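Side-chain contacts in putative modulator of DNA gyrase (Bacteroides thetaiotaomicron, PDB 1VPB), which is probably a metallopeptidase of the peptidase U62 (PmbA/TldD) family, and is also named a putative modulator of DNA gyrase: residues K141-M144 with A145-V148; L215-D219 with L220-G224. All coordinates share one frame; numbering follows the deposited sequence.

Interaction 1. Residues K141-M144 with A145-V148; sequences KIEM and AKAV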
loop_
_atom_site.group_PDB
_atom_site.type_symbol
_atom_site.label_atom_id
_atom_site.label_comp_id
_atom_site.label_asym_id
_atom_site.label_seq_id
_atom_site.Cartn_x
_atom_site.Cartn_y
_atom_site.Cartn_z
ATOM N N LYS A 141 19.247 -16.911 11.722
ATOM C CA LYS A 141 18.084 -16.034 11.517
ATOM C C LYS A 141 16.819 -16.891 11.418
ATOM O O LYS A 141 15.853 -16.696 12.155
ATOM C CB LYS A 141 18.287 -15.153 10.265
ATOM C CG LYS A 141 19.515 -14.244 10.265
ATOM C CD LYS A 141 19.613 -13.500 8.987
ATOM C CE LYS A 141 20.897 -12.723 8.872
ATOM N NZ LYS A 141 21.027 -11.866 7.684
ATOM N N ILE A 142 16.813 -17.872 10.524
ATOM C CA ILE A 142 15.620 -18.689 10.408
ATOM C C ILE A 142 15.361 -19.533 11.669
ATOM O O ILE A 142 14.209 -19.759 12.042
ATOM C CB ILE A 142 15.648 -19.551 9.138
ATOM C CG1 ILE A 142 14.249 -20.096 8.883
ATOM C CG2 ILE A 142 16.659 -20.678 9.269
ATOM C CD1 ILE A 142 14.172 -21.083 7.793
ATOM N N GLU A 143 16.412 -19.973 12.360
ATOM C CA GLU A 143 16.220 -20.639 13.652
ATOM C C GLU A 143 15.490 -19.782 14.695
ATOM O O GLU A 143 14.665 -20.297 15.501
ATOM C CB GLU A 143 17.552 -21.105 14.259
ATOM C CG GLU A 143 18.181 -22.313 13.583
ATOM C CD GLU A 143 17.275 -23.539 13.536
ATOM O OE1 GLU A 143 16.632 -23.850 14.567
ATOM O OE2 GLU A 143 17.193 -24.168 12.449
ATOM N N MET A 144 15.830 -18.495 14.758
ATOM C CA MET A 144 15.106 -17.591 15.651
ATOM C C MET A 144 13.621 -17.576 15.355
ATOM O O MET A 144 12.833 -17.549 16.279
ATOM C CB MET A 144 15.632 -16.164 15.568
ATOM C CG MET A 144 17.059 -16.007 16.053
ATOM S SD MET A 144 17.728 -14.355 15.784
ATOM C CE MET A 144 19.428 -14.712 15.879
ATOM N N ALA A 145 13.243 -17.531 14.073
ATOM C CA ALA A 145 11.830 -17.520 13.724
ATOM C C ALA A 145 11.168 -18.840 14.097
ATOM O O ALA A 145 10.037 -18.896 14.604
ATOM C CB ALA A 145 11.676 -17.214 12.280
ATOM N N LYS A 146 11.888 -19.951 13.884
ATOM C CA LYS A 146 11.393 -21.227 14.345
ATOM C C LYS A 146 11.173 -21.270 15.849
ATOM O O LYS A 146 10.156 -21.774 16.315
ATOM C CB LYS A 146 12.362 -22.333 13.993
ATOM C CG LYS A 146 12.544 -22.586 12.569
ATOM C CD LYS A 146 13.267 -23.938 12.433
ATOM C CE LYS A 146 14.224 -23.920 11.282
ATOM N NZ LYS A 146 14.703 -25.315 11.014
ATOM N N ALA A 147 12.127 -20.757 16.616
ATOM C CA ALA A 147 11.989 -20.723 18.079
ATOM C C ALA A 147 10.782 -19.912 18.514
ATOM O O ALA A 147 10.126 -20.256 19.473
ATOM C CB ALA A 147 13.238 -20.168 18.721
ATOM N N VAL A 148 10.499 -18.817 17.820
ATOM C CA VAL A 148 9.322 -18.009 18.158
ATOM C C VAL A 148 8.084 -18.893 18.090
ATOM O O VAL A 148 7.299 -18.949 19.021
ATOM C CB VAL A 148 9.155 -16.793 17.220
ATOM C CG1 VAL A 148 7.775 -16.125 17.398
ATOM C CG2 VAL A 148 10.275 -15.777 17.413
#

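Interaction 2. Residues L215-D219 with L220-G224; sequences LYMND and LIKKG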
loop_
_atom_site.group_PDB
_atom_site.type_symbol
_atom_site.label_atom_id
_atom_site.label_comp_id
_atom_site.label_asym_id
_atom_site.label_seq_id
_atom_site.Cartn_x
_atom_site.Cartn_y
_atom_site.Cartn_z
ATOM N N LEU A 215 18.259 -2.223 16.450
ATOM C CA LEU A 215 19.229 -1.844 15.479
ATOM C C LEU A 215 20.383 -2.881 15.469
ATOM O O LEU A 215 21.160 -2.937 14.523
ATOM C CB LEU A 215 19.767 -0.462 15.833
ATOM C CG LEU A 215 18.769 0.704 15.834
ATOM C CD1 LEU A 215 19.532 2.004 16.064
ATOM C CD2 LEU A 215 18.097 0.795 14.516
ATOM N N TYR A 216 20.543 -3.649 16.586
ATOM C CA TYR A 216 21.642 -4.621 16.754
ATOM C C TYR A 216 21.137 -6.061 17.015
ATOM O O TYR A 216 20.250 -6.255 17.815
ATOM C CB TYR A 216 22.475 -4.225 17.993
ATOM C CG TYR A 216 23.312 -3.000 17.754
ATOM C CD1 TYR A 216 22.760 -1.741 17.746
ATOM C CD2 TYR A 216 24.623 -3.118 17.401
ATOM C CE1 TYR A 216 23.539 -0.612 17.480
ATOM C CE2 TYR A 216 25.416 -2.000 17.155
ATOM C CZ TYR A 216 24.853 -0.763 17.150
ATOM O OH TYR A 216 25.656 0.341 16.898
ATOM N N MET A 217 21.680 -7.024 16.293
ATOM C CA MET A 217 21.263 -8.450 16.439
ATOM C C MET A 217 21.452 -8.881 17.860
ATOM O O MET A 217 20.589 -9.561 18.459
ATOM C CB MET A 217 22.032 -9.344 15.474
ATOM C CG MET A 217 21.703 -10.828 15.640
ATOM S SD MET A 217 19.959 -11.213 15.360
ATOM C CE MET A 217 20.128 -11.582 13.669
ATOM N N ASN A 218 22.579 -8.456 18.440
ATOM C CA ASN A 218 22.895 -8.840 19.804
ATOM C C ASN A 218 21.866 -8.343 20.823
ATOM O O ASN A 218 21.630 -9.004 21.825
ATOM C CB ASN A 218 24.285 -8.342 20.188
ATOM C CG ASN A 218 24.776 -8.956 21.481
ATOM O OD1 ASN A 218 24.917 -8.264 22.478
ATOM N ND2 ASN A 218 24.999 -10.261 21.475
ATOM N N ASP A 219 21.261 -7.192 20.570
ATOM C CA ASP A 219 20.284 -6.593 21.438
ATOM C C ASP A 219 18.844 -7.010 21.184
ATOM O O ASP A 219 17.963 -6.752 22.004
ATOM C CB ASP A 219 20.370 -5.062 21.389
ATOM C CG ASP A 219 21.751 -4.536 21.709
ATOM O OD1 ASP A 219 22.544 -5.215 22.404
ATOM O OD2 ASP A 219 22.142 -3.420 21.318
ATOM N N LEU A 220 18.571 -7.639 20.057
ATOM C CA LEU A 220 17.183 -8.014 19.772
ATOM C C LEU A 220 16.714 -9.044 20.785
ATOM O O LEU A 220 17.386 -10.056 21.013
ATOM C CB LEU A 220 17.119 -8.623 18.379
ATOM C CG LEU A 220 15.808 -9.192 17.826
ATOM C CD1 LEU A 220 14.776 -8.091 17.612
ATOM C CD2 LEU A 220 16.094 -9.973 16.515
ATOM N N ILE A 221 15.545 -8.783 21.350
ATOM C CA ILE A 221 14.866 -9.746 22.182
ATOM C C ILE A 221 14.289 -10.835 21.292
ATOM O O ILE A 221 13.507 -10.556 20.396
ATOM C CB ILE A 221 13.762 -9.089 22.983
ATOM C CG1 ILE A 221 14.337 -8.088 23.994
ATOM C CG2 ILE A 221 12.968 -10.147 23.734
ATOM C CD1 ILE A 221 13.332 -7.067 24.419
ATOM N N LYS A 222 14.685 -12.080 21.570
ATOM C CA LYS A 222 14.394 -13.231 20.706
ATOM C C LYS A 222 13.425 -14.222 21.328
ATOM O O LYS A 222 12.853 -15.082 20.625
ATOM C CB LYS A 222 15.714 -13.948 20.329
ATOM C CG LYS A 222 16.765 -13.023 19.728
ATOM C CD LYS A 222 18.117 -13.645 19.453
ATOM C CE LYS A 222 19.159 -12.590 18.946
ATOM N NZ LYS A 222 19.535 -11.574 19.977
ATOM N N LYS A 223 13.268 -14.110 22.652
ATOM C CA LYS A 223 12.452 -15.019 23.450
ATOM C C LYS A 223 11.202 -14.343 23.977
ATOM O O LYS A 223 11.156 -13.138 24.234
ATOM C CB LYS A 223 13.300 -15.588 24.600
ATOM C CG LYS A 223 14.417 -16.444 24.076
ATOM C CD LYS A 223 15.294 -17.073 25.138
ATOM C CE LYS A 223 16.067 -18.237 24.468
ATOM N NZ LYS A 223 17.295 -18.687 25.156
ATOM N N GLY A 224 10.147 -15.130 24.068
ATOM C CA GLY A 224 8.895 -14.667 24.659
ATOM C C GLY A 224 7.882 -14.142 23.677
ATOM O O GLY A 224 6.746 -13.815 24.048
#

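Interaction 1. Residues K141-M144 with A145-V148
Ala147 N donates to Glu143 O at 2.8 Å, the shortest bond joining 141-144 to 145-148. It is one of the i to i+4 bonds of helix 138-150. Lys146 N reaches Ile142 O at 3.0 Å, and Val148 N reaches Met144 O at 3.1 Å. The bond from Ala145 N to Lys141 O is longer and weak.

On the exposed flank, Glu143 and Lys146 form an i to i+3 salt bridge. The Glu143 chain folds back at its second torsion (chi2 -57°), which carries the carboxylate toward the lysine although its CB points away. Lys146 runs past it obliquely. Lys146 NZ lies 3.1 Å from Glu143 OE2, and CE is almost as near to the same oxygen. Glu143 OE1 is farther from the ammonium and lies 4.0 Å from Lys146 CD. The bond itself is weak.

Other side chains rest on backbone carbonyls. With chi1 at 168°, Val148 CG2 falls beside its own backbone N and comes 3.3 Å from Met144 O. Lys146 CG sits equally close to Ile142 O.

The buried flank faces the antiparallel sheet. Ala145 and Val148 pack on strand 159-177, where Ser164 OG also bonds to Ala145 O. Ile142 touches Phe49 and also Leu104 of the second subunit.

The chemistry is that of an amphipathic helix. Mostly apolar groups, Met144 among them, pack inward, and the buried charge of Lys141 is paired with Asp168. The exposed single-oxygen ion pair probably adds only modestly to the backbone bonds.

Interaction 2. Residues L215-D219 with L220-G224
Lys222 NZ holds two backbone carbonyls, Met217 O at 2.7 Å and Leu220 O at 2.8 Å. It lies in the carbonyl plane of Leu220, on a lone pair of the oxygen. It approaches Met217 O at a C=O...N angle of 159°. The lysine chain is extended until its last torsion (chi4 67°), which turns the ammonium back to these oxygens.

Met217 O accepts a second bond, from Leu220 N at 3.2 Å, with this donor well above the carbonyl plane. Leu220 N also makes a weak bond to Tyr216 O. A methionine in place of Lys222 would probably leave Leu220 O without this donor and the two carbonyls no longer tied together, though Leu220 N would still bond Met217 O.

Beyond the polar centre, the Met217 side chain crosses that of Lys222 at about a right angle, with Met217 SD 3.9 Å from Lys222 CE. The same sulfur packs loosely against Leu220 CD2. Leu220 itself is buried on Tyr190 and Leu192 of strand 181-198.

This is an irregular loop, with helical backbone angles at 217-219, connecting strand 207-214 to helix 225-234. Gly224 is the N-cap of that helix, and the loop lies within the central PmbA/TldA family region.

Both interactions are local and lie against the same antiparallel sheet, with centres about 12 Å apart. They meet directly at Met144, whose CE packs 3.6 Å from Met217 SD and 3.7 Å from Lys222 CE. Leu192 of strand 181-198 lies beneath both, touching Met144, Leu220 and Lys222. Each contact is partly buried, with an apolar side on the sheet and an exposed outer side. Their chemistry differs with secondary structure. In interaction 1 regular helix bonds carry the backbone, and Lys146 pairs with a carboxylate at the surface, while the buried Lys141 pairs with Asp168. In interaction 2 the backbone makes no regular helical pattern of bonds, and a lysine ammonium ties carbonyls together instead.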